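Local coordinates for protein acid phosphatase (Bacillus anthracis, PDB 2I34) that probably hydrolyses phosphate monoesters at acidic pH, as a magnesium-bound acid phosphatase of the haloacid dehalogenase (HAD) superfamily, at residues Leu64-Thr69 with Tyr122-Lys127; Pro60-Asp65 with Asp173-Phe178. One frame throughout, in Å; residues are numbered along the deposited sequence.

Contact 1 (Leu64-Thr69 with Tyr122-Lys127); sequences LDLDET and YISNRK. With MG (magnesium ion), chain C; WO4 (tungstate(VI)ion), chain D.
The ring of Y122 meets two leucines obliquely: CD2 of L66 lies 3.6 Å from CD1 of Y122, and L64 approaches more loosely through its own CD1. The ring's hydroxyl is bonded elsewhere, to the carbonyl of P144. I123 N donates to L64 O at 2.8 Å, a bent bond (140° at the hydrogen) that joins the two segments in parallel just before they part. With chi1 at 171°, S124 OG swings away from its own N, where it accepts the N-H of R126, closing an ST turn, and faces the oxyanion; CB packs on CD1 of L66. The modelled distance from OG to tungstate O3 is too short to be taken at face value, but D67 N donates to O3 at 2.9 Å, nearly straight, and N125 N donates to O4. R126 extends from CG to NE and grips D67 side-on: NE at 3.0 Å and NH2 at 2.9 Å both point to OD1 of D67, on its syn lone pair and close to the guanidinium plane. Two N-H donors on one oxygen should restrain the carboxylate's rotation. D65 bridges the bound groups, OD2 to magnesium at 2.0 Å and OD1 to tungsten at 2.5 Å; D67 O and D180 also bind the metal. T69 OG1 donates to D65 OD2; with D67 they fit the DxDx(T/V) motif of HAD phosphatases, D65 probably the nucleophile and tungstate probably in the phosphate position.

Contact 2 (Pro60-Asp65 with Asp173-Phe178); sequences PAIVLD and DIVLFF. With MG (magnesium ion), chain C; WO4 (tungstate(VI)ion), chain D.
Two neighbouring strands of the Rossmann-like parallel sheet, 59-64 and 172-179, meet here with their short axes 4.5 Å apart and 49° from parallel. A61 makes two bonds to strand 172-179: its N donates to D173 O and its O accepts from V175 N. Farther along, V63 N donates to L176 O and V63 O receives F178 N at 2.8 Å. D65 N then donates to F178 O at 3.0 Å. A61 pairs with I174 but I62, loosely, with L176, so V175 is an extra residue, consistent with a beta bulge. On the face bearing V63, its CG2 packs 3.6 Å from CG2 of I174, and its CB lies 3.8 Å from CD1 of F177; CG2 of I174 also sits over one face of the F177 ring, offset toward the rim. The other face pairs L64 with F178, side by side, CD2 to CB at 3.8 Å. I62 CG2 lies 4.0 Å from CB of L176. Helix 106-115 packs against I62 and L64, helix 31-54 against V175 and L176. Backbone bonding is thus flanked by apolar contacts on both faces; the bulge probably explains why buried L176 N has no partner, and the D65 N bond fixes the main chain from which the metal-binding carboxylate projects.

From the N terminus, strand 59-64 comes first and runs into the acidic loop used by contact 1. The chain then passes through several helices before strand 119-125 returns beside it, closing contact 1 with the nearest ends 53 positions apart. After strand 151-154 and helix 162-171, strand 172-179 arrives on the opposite side of strand 59-64 and closes contact 2, its nearest ends 108 positions apart along the chain. The shorter loop nests inside the longer, and both begin at residues 60-69, sharing L64 and D65. Strand 59-64 is therefore flanked on both edges, with I123 CD1 and V63 CG1 in contact at 3.8 Å. Together they tie strands 119-125, 59-64 and 172-179 side by side, and the loop after strand 59-64 carries the metal site.

Contact 1 (Leu64-Thr69 with Tyr122-Lys127)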
ATOM      1  N   LEU A  64      -2.539 -17.391  -4.166  1.00 23.56           N
ATOM      2  CA  LEU A  64      -3.062 -16.042  -4.105  1.00 24.03           C
ATOM      3  C   LEU A  64      -4.437 -16.023  -3.477  1.00 24.48           C
ATOM      4  O   LEU A  64      -5.291 -16.876  -3.768  1.00 24.88           O
ATOM      5  CB  LEU A  64      -3.169 -15.419  -5.498  1.00 23.75           C
ATOM      6  CG  LEU A  64      -1.953 -15.537  -6.428  1.00 24.16           C
ATOM      7  CD1 LEU A  64      -2.094 -16.740  -7.355  1.00 23.98           C
ATOM      8  CD2 LEU A  64      -1.759 -14.229  -7.204  1.00 22.00           C
ATOM      9  N   ASP A  65      -4.638 -15.025  -2.622  1.00 24.65           N
ATOM     10  CA  ASP A  65      -5.959 -14.535  -2.265  1.00 24.74           C
ATOM     11  C   ASP A  65      -6.652 -13.958  -3.514  1.00 24.65           C
ATOM     12  O   ASP A  65      -5.968 -13.610  -4.483  1.00 24.17           O
ATOM     13  CB  ASP A  65      -5.806 -13.429  -1.226  1.00 24.57           C
ATOM     14  CG  ASP A  65      -7.105 -12.784  -0.888  1.00 24.37           C
ATOM     15  OD1 ASP A  65      -7.989 -13.516  -0.403  1.00 24.52           O
ATOM     16  OD2 ASP A  65      -7.256 -11.548  -1.101  1.00 25.33           O
ATOM     17  N   LEU A  66      -7.989 -13.853  -3.491  1.00 24.66           N
ATOM     18  CA  LEU A  66      -8.726 -13.199  -4.594  1.00 25.01           C
ATOM     19  C   LEU A  66      -9.103 -11.727  -4.378  1.00 24.64           C
ATOM     20  O   LEU A  66      -8.634 -10.858  -5.109  1.00 24.16           O
ATOM     21  CB  LEU A  66      -9.972 -14.005  -4.994  1.00 25.44           C
ATOM     22  CG  LEU A  66      -9.676 -15.278  -5.792  1.00 25.07           C
ATOM     23  CD1 LEU A  66     -10.962 -16.063  -6.072  1.00 24.91           C
ATOM     24  CD2 LEU A  66      -8.965 -14.940  -7.098  1.00 26.41           C
ATOM     25  N   ASP A  67      -9.969 -11.459  -3.407  1.00 25.15           N
ATOM     26  CA  ASP A  67     -10.531 -10.117  -3.218  1.00 24.96           C
ATOM     27  C   ASP A  67      -9.470  -9.146  -2.732  1.00 24.67           C
ATOM     28  O   ASP A  67      -8.837  -9.362  -1.701  1.00 24.12           O
ATOM     29  CB  ASP A  67     -11.737 -10.153  -2.264  1.00 25.44           C
ATOM     30  CG  ASP A  67     -12.833 -11.079  -2.767  1.00 26.09           C
ATOM     31  OD1 ASP A  67     -13.090 -11.092  -3.990  1.00 27.17           O
ATOM     32  OD2 ASP A  67     -13.392 -11.851  -1.969  1.00 30.48           O
ATOM     33  N   GLU A  68      -9.283  -8.077  -3.507  1.00 24.69           N
ATOM     34  CA  GLU A  68      -8.276  -7.048  -3.248  1.00 24.65           C
ATOM     35  C   GLU A  68      -6.836  -7.557  -3.425  1.00 24.22           C
ATOM     36  O   GLU A  68      -5.886  -6.884  -3.032  1.00 24.67           O
ATOM     37  CB  GLU A  68      -8.508  -6.365  -1.893  1.00 24.38           C
ATOM     38  CG  GLU A  68      -9.605  -5.266  -1.947  1.00 26.01           C
ATOM     39  CD  GLU A  68     -10.878  -5.709  -2.665  1.00 26.05           C
ATOM     40  OE1 GLU A  68     -11.669  -6.504  -2.099  1.00 26.51           O
ATOM     41  OE2 GLU A  68     -11.067  -5.260  -3.807  1.00 26.20           O
ATOM     42  N   THR A  69      -6.692  -8.716  -4.062  1.00 24.12           N
ATOM     43  CA  THR A  69      -5.400  -9.216  -4.507  1.00 24.45           C
ATOM     44  C   THR A  69      -5.413  -9.374  -6.035  1.00 24.58           C
ATOM     45  O   THR A  69      -4.595  -8.776  -6.721  1.00 25.21           O
ATOM     46  CB  THR A  69      -5.048 -10.520  -3.811  1.00 23.92           C
ATOM     47  OG1 THR A  69      -4.974 -10.287  -2.408  1.00 25.01           O
ATOM     48  CG2 THR A  69      -3.724 -11.054  -4.278  1.00 24.41           C
ATOM     49  N   TYR A 122      -5.905 -20.352  -5.993  1.00 23.63           N
ATOM     50  CA  TYR A 122      -6.630 -19.186  -5.529  1.00 24.12           C
ATOM     51  C   TYR A 122      -7.334 -19.601  -4.247  1.00 24.02           C
ATOM     52  O   TYR A 122      -8.361 -20.283  -4.266  1.00 23.36           O
ATOM     53  CB  TYR A 122      -7.638 -18.719  -6.582  1.00 24.19           C
ATOM     54  CG  TYR A 122      -7.067 -18.462  -7.965  1.00 23.22           C
ATOM     55  CD1 TYR A 122      -6.403 -17.266  -8.250  1.00 22.40           C
ATOM     56  CD2 TYR A 122      -7.223 -19.388  -8.995  1.00 23.37           C
ATOM     57  CE1 TYR A 122      -5.908 -16.998  -9.514  1.00 22.27           C
ATOM     58  CE2 TYR A 122      -6.701 -19.141 -10.281  1.00 22.92           C
ATOM     59  CZ  TYR A 122      -6.047 -17.924 -10.530  1.00 23.95           C
ATOM     60  OH  TYR A 122      -5.537 -17.614 -11.786  1.00 24.04           O
ATOM     61  N   ILE A 123      -6.736 -19.223  -3.128  1.00 23.93           N
ATOM     62  CA  ILE A 123      -7.257 -19.595  -1.839  1.00 24.24           C
ATOM     63  C   ILE A 123      -7.944 -18.340  -1.305  1.00 24.13           C
ATOM     64  O   ILE A 123      -7.274 -17.383  -0.939  1.00 23.46           O
ATOM     65  CB  ILE A 123      -6.142 -20.122  -0.897  1.00 23.77           C
ATOM     66  CG1 ILE A 123      -5.521 -21.373  -1.509  1.00 24.77           C
ATOM     67  CG2 ILE A 123      -6.707 -20.440   0.488  1.00 23.81           C
ATOM     68  CD1 ILE A 123      -4.511 -22.111  -0.591  1.00 24.98           C
ATOM     69  N   SER A 124      -9.277 -18.405  -1.244  1.00 24.54           N
ATOM     70  CA  SER A 124     -10.144 -17.255  -1.002  1.00 24.18           C
ATOM     71  C   SER A 124     -11.232 -17.599   0.013  1.00 24.45           C
ATOM     72  O   SER A 124     -11.768 -18.714   0.013  1.00 24.47           O
ATOM     73  CB  SER A 124     -10.803 -16.838  -2.325  1.00 24.05           C
ATOM     74  OG  SER A 124     -11.810 -15.862  -2.127  1.00 21.97           O
ATOM     75  N   ASN A 125     -11.563 -16.621   0.854  1.00 24.67           N
ATOM     76  CA  ASN A 125     -12.632 -16.747   1.824  1.00 24.51           C
ATOM     77  C   ASN A 125     -14.014 -16.368   1.305  1.00 24.66           C
ATOM     78  O   ASN A 125     -14.962 -16.306   2.072  1.00 24.18           O
ATOM     79  CB  ASN A 125     -12.272 -15.989   3.099  1.00 24.91           C
ATOM     80  CG  ASN A 125     -11.233 -16.726   3.917  1.00 25.66           C
ATOM     81  OD1 ASN A 125     -10.914 -17.876   3.621  1.00 25.86           O
ATOM     82  ND2 ASN A 125     -10.716 -16.084   4.951  1.00 26.56           N
ATOM     83  N   ARG A 126     -14.139 -16.179  -0.007  1.00 24.82           N
ATOM     84  CA  ARG A 126     -15.430 -16.425  -0.671  1.00 25.05           C
ATOM     85  C   ARG A 126     -15.905 -17.805  -0.254  1.00 25.21           C
ATOM     86  O   ARG A 126     -15.081 -18.676  -0.003  1.00 25.37           O
ATOM     87  CB  ARG A 126     -15.308 -16.362  -2.192  1.00 24.58           C
ATOM     88  CG  ARG A 126     -15.017 -14.971  -2.686  1.00 24.79           C
ATOM     89  CD  ARG A 126     -14.825 -14.930  -4.192  1.00 24.32           C
ATOM     90  NE  ARG A 126     -14.684 -13.548  -4.658  1.00 24.50           N
ATOM     91  CZ  ARG A 126     -15.214 -13.061  -5.775  1.00 24.77           C
ATOM     92  NH1 ARG A 126     -15.945 -13.826  -6.570  1.00 24.30           N
ATOM     93  NH2 ARG A 126     -15.050 -11.772  -6.083  1.00 25.41           N
ATOM     94  N   LYS A 127     -17.220 -17.988  -0.164  1.00 25.73           N
ATOM     95  CA  LYS A 127     -17.795 -19.224   0.361  1.00 26.56           C
ATOM     96  C   LYS A 127     -17.869 -20.272  -0.733  1.00 26.22           C
ATOM     97  O   LYS A 127     -17.987 -19.939  -1.911  1.00 25.70           O
ATOM     98  CB  LYS A 127     -19.212 -18.987   0.907  1.00 26.81           C
ATOM     99  CG  LYS A 127     -19.367 -17.864   1.928  1.00 28.21           C
ATOM    100  CD  LYS A 127     -20.868 -17.611   2.244  1.00 29.11           C
ATOM    101  CE  LYS A 127     -21.608 -16.952   1.060  1.00 31.44           C
ATOM    102  NZ  LYS A 127     -22.923 -16.325   1.427  1.00 33.05           N
TER
HETATM  103 MG    MG C 301      -8.193 -10.219   0.126  1.00 11.53          MG
HETATM  104  W   WO4 D 401     -10.390 -13.137   0.043  0.75 21.06           W
HETATM  105  O1  WO4 D 401     -12.358 -12.901   0.490  0.75 18.53           O
HETATM  106  O2  WO4 D 401      -9.582 -11.283   0.222  0.75 18.69           O
HETATM  107  O3  WO4 D 401     -10.577 -13.774  -1.841  0.75 14.82           O
HETATM  108  O4  WO4 D 401      -9.789 -14.521   1.389  0.75 15.68           O
HETATM  109  O   HOH W   1      -9.333  -8.881   1.320  1.00 18.11           O
HETATM  110  O   HOH W   2      -7.429 -11.183   1.829  1.00 18.70           O

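Contact 2 (Pro60-Asp65 with Asp173-Phe178)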
ATOM      1  N   PRO A  60       6.349 -27.029  -8.089  1.00 25.11           N
ATOM      2  CA  PRO A  60       6.131 -25.669  -7.610  1.00 24.83           C
ATOM      3  C   PRO A  60       4.671 -25.194  -7.712  1.00 24.68           C
ATOM      4  O   PRO A  60       3.959 -25.525  -8.676  1.00 24.21           O
ATOM      5  CB  PRO A  60       7.060 -24.827  -8.495  1.00 24.73           C
ATOM      6  CG  PRO A  60       7.248 -25.588  -9.690  1.00 25.20           C
ATOM      7  CD  PRO A  60       7.157 -27.050  -9.319  1.00 25.27           C
ATOM      8  N   ALA A  61       4.235 -24.455  -6.690  1.00 24.16           N
ATOM      9  CA  ALA A  61       2.969 -23.710  -6.732  1.00 23.97           C
ATOM     10  C   ALA A  61       3.112 -22.298  -6.176  1.00 23.80           C
ATOM     11  O   ALA A  61       4.043 -21.996  -5.429  1.00 23.92           O
ATOM     12  CB  ALA A  61       1.869 -24.451  -5.981  1.00 23.87           C
ATOM     13  N   ILE A  62       2.196 -21.435  -6.583  1.00 23.64           N
ATOM     14  CA  ILE A  62       1.970 -20.163  -5.902  1.00 24.15           C
ATOM     15  C   ILE A  62       0.533 -20.128  -5.396  1.00 24.24           C
ATOM     16  O   ILE A  62      -0.346 -20.791  -5.953  1.00 24.32           O
ATOM     17  CB  ILE A  62       2.237 -18.941  -6.798  1.00 24.04           C
ATOM     18  CG1 ILE A  62       1.301 -18.922  -8.017  1.00 23.34           C
ATOM     19  CG2 ILE A  62       3.706 -18.907  -7.214  1.00 24.20           C
ATOM     20  CD1 ILE A  62       1.277 -17.605  -8.749  1.00 22.74           C
ATOM     21  N   VAL A  63       0.319 -19.359  -4.331  1.00 23.88           N
ATOM     22  CA  VAL A  63      -0.988 -19.200  -3.711  1.00 23.24           C
ATOM     23  C   VAL A  63      -1.325 -17.703  -3.723  1.00 23.46           C
ATOM     24  O   VAL A  63      -0.498 -16.865  -3.352  1.00 23.21           O
ATOM     25  CB  VAL A  63      -0.990 -19.747  -2.248  1.00 22.69           C
ATOM     26  CG1 VAL A  63      -2.194 -19.282  -1.460  1.00 22.40           C
ATOM     27  CG2 VAL A  63      -0.893 -21.284  -2.235  1.00 22.41           C
ATOM     28  N   LEU A  64      -2.539 -17.391  -4.166  1.00 23.56           N
ATOM     29  CA  LEU A  64      -3.062 -16.042  -4.105  1.00 24.03           C
ATOM     30  C   LEU A  64      -4.437 -16.023  -3.477  1.00 24.48           C
ATOM     31  O   LEU A  64      -5.291 -16.876  -3.768  1.00 24.88           O
ATOM     32  CB  LEU A  64      -3.169 -15.419  -5.498  1.00 23.75           C
ATOM     33  CG  LEU A  64      -1.953 -15.537  -6.428  1.00 24.16           C
ATOM     34  CD1 LEU A  64      -2.094 -16.740  -7.355  1.00 23.98           C
ATOM     35  CD2 LEU A  64      -1.759 -14.229  -7.204  1.00 22.00           C
ATOM     36  N   ASP A  65      -4.638 -15.025  -2.622  1.00 24.65           N
ATOM     37  CA  ASP A  65      -5.959 -14.535  -2.265  1.00 24.74           C
ATOM     38  C   ASP A  65      -6.652 -13.958  -3.514  1.00 24.65           C
ATOM     39  O   ASP A  65      -5.968 -13.610  -4.483  1.00 24.17           O
ATOM     40  CB  ASP A  65      -5.806 -13.429  -1.226  1.00 24.57           C
ATOM     41  CG  ASP A  65      -7.105 -12.784  -0.888  1.00 24.37           C
ATOM     42  OD1 ASP A  65      -7.989 -13.516  -0.403  1.00 24.52           O
ATOM     43  OD2 ASP A  65      -7.256 -11.548  -1.101  1.00 25.33           O
ATOM     44  N   ASP A 173       5.380 -27.526  -3.578  1.00 24.49           N
ATOM     45  CA  ASP A 173       6.149 -26.602  -2.756  1.00 24.39           C
ATOM     46  C   ASP A 173       5.656 -25.214  -3.110  1.00 24.14           C
ATOM     47  O   ASP A 173       5.823 -24.760  -4.231  1.00 23.75           O
ATOM     48  CB  ASP A 173       7.657 -26.739  -2.983  1.00 24.70           C
ATOM     49  CG  ASP A 173       8.248 -27.991  -2.317  1.00 25.54           C
ATOM     50  OD1 ASP A 173       7.621 -28.551  -1.386  1.00 26.95           O
ATOM     51  OD2 ASP A 173       9.351 -28.427  -2.724  1.00 27.78           O
ATOM     52  N   ILE A 174       5.035 -24.547  -2.140  1.00 24.33           N
ATOM     53  CA  ILE A 174       4.468 -23.221  -2.358  1.00 24.41           C
ATOM     54  C   ILE A 174       5.605 -22.215  -2.212  1.00 24.52           C
ATOM     55  O   ILE A 174       6.143 -22.021  -1.105  1.00 24.70           O
ATOM     56  CB  ILE A 174       3.306 -22.904  -1.377  1.00 24.26           C
ATOM     57  CG1 ILE A 174       2.262 -24.047  -1.378  1.00 25.01           C
ATOM     58  CG2 ILE A 174       2.675 -21.583  -1.754  1.00 24.55           C
ATOM     59  CD1 ILE A 174       1.077 -23.892  -0.344  1.00 24.50           C
ATOM     60  N   VAL A 175       5.997 -21.606  -3.329  1.00 24.21           N
ATOM     61  CA  VAL A 175       7.170 -20.739  -3.346  1.00 24.44           C
ATOM     62  C   VAL A 175       6.823 -19.270  -3.044  1.00 24.42           C
ATOM     63  O   VAL A 175       7.683 -18.533  -2.595  1.00 24.26           O
ATOM     64  CB  VAL A 175       8.002 -20.882  -4.657  1.00 24.31           C
ATOM     65  CG1 VAL A 175       8.452 -22.317  -4.826  1.00 24.49           C
ATOM     66  CG2 VAL A 175       7.239 -20.391  -5.892  1.00 24.82           C
ATOM     67  N   LEU A 176       5.566 -18.881  -3.271  1.00 24.24           N
ATOM     68  CA  LEU A 176       5.093 -17.526  -3.019  1.00 24.70           C
ATOM     69  C   LEU A 176       3.634 -17.508  -2.591  1.00 24.51           C
ATOM     70  O   LEU A 176       2.839 -18.325  -3.067  1.00 23.67           O
ATOM     71  CB  LEU A 176       5.214 -16.670  -4.281  1.00 25.23           C
ATOM     72  CG  LEU A 176       6.603 -16.299  -4.789  1.00 25.85           C
ATOM     73  CD1 LEU A 176       6.495 -15.907  -6.241  1.00 26.78           C
ATOM     74  CD2 LEU A 176       7.213 -15.165  -3.966  1.00 27.00           C
ATOM     75  N   PHE A 177       3.316 -16.563  -1.695  1.00 24.46           N
ATOM     76  CA  PHE A 177       1.940 -16.229  -1.283  1.00 24.30           C
ATOM     77  C   PHE A 177       1.664 -14.768  -1.608  1.00 24.44           C
ATOM     78  O   PHE A 177       2.519 -13.920  -1.356  1.00 24.16           O
ATOM     79  CB  PHE A 177       1.750 -16.433   0.212  1.00 23.84           C
ATOM     80  CG  PHE A 177       1.938 -17.849   0.665  1.00 23.75           C
ATOM     81  CD1 PHE A 177       0.839 -18.673   0.891  1.00 24.59           C
ATOM     82  CD2 PHE A 177       3.210 -18.358   0.873  1.00 23.41           C
ATOM     83  CE1 PHE A 177       1.016 -19.980   1.328  1.00 25.09           C
ATOM     84  CE2 PHE A 177       3.400 -19.688   1.313  1.00 25.06           C
ATOM     85  CZ  PHE A 177       2.303 -20.490   1.535  1.00 23.67           C
ATOM     86  N   PHE A 178       0.491 -14.491  -2.186  1.00 24.12           N
ATOM     87  CA  PHE A 178       0.063 -13.135  -2.502  1.00 24.32           C
ATOM     88  C   PHE A 178      -1.236 -12.805  -1.749  1.00 24.35           C
ATOM     89  O   PHE A 178      -2.187 -13.616  -1.729  1.00 24.93           O
ATOM     90  CB  PHE A 178      -0.175 -12.962  -4.009  1.00 24.36           C
ATOM     91  CG  PHE A 178       1.067 -13.167  -4.867  1.00 23.72           C
ATOM     92  CD1 PHE A 178       1.712 -12.086  -5.446  1.00 23.97           C
ATOM     93  CD2 PHE A 178       1.561 -14.445  -5.101  1.00 23.97           C
ATOM     94  CE1 PHE A 178       2.835 -12.273  -6.248  1.00 24.34           C
ATOM     95  CE2 PHE A 178       2.689 -14.646  -5.879  1.00 24.00           C
ATOM     96  CZ  PHE A 178       3.327 -13.549  -6.462  1.00 25.11           C
TER
HETATM   97 MG    MG C 301      -8.193 -10.219   0.126  1.00 11.53          MG
HETATM   98  W   WO4 D 401     -10.390 -13.137   0.043  0.75 21.06           W
HETATM   99  O1  WO4 D 401     -12.358 -12.901   0.490  0.75 18.53           O
HETATM  100  O2  WO4 D 401      -9.582 -11.283   0.222  0.75 18.69           O
HETATM  101  O3  WO4 D 401     -10.577 -13.774  -1.841  0.75 14.82           O
HETATM  102  O4  WO4 D 401      -9.789 -14.521   1.389  0.75 15.68           O
HETATM  103  O   HOH W   1      -9.333  -8.881   1.320  1.00 18.11           O
HETATM  104  O   HOH W   2      -7.429 -11.183   1.829  1.00 18.70           O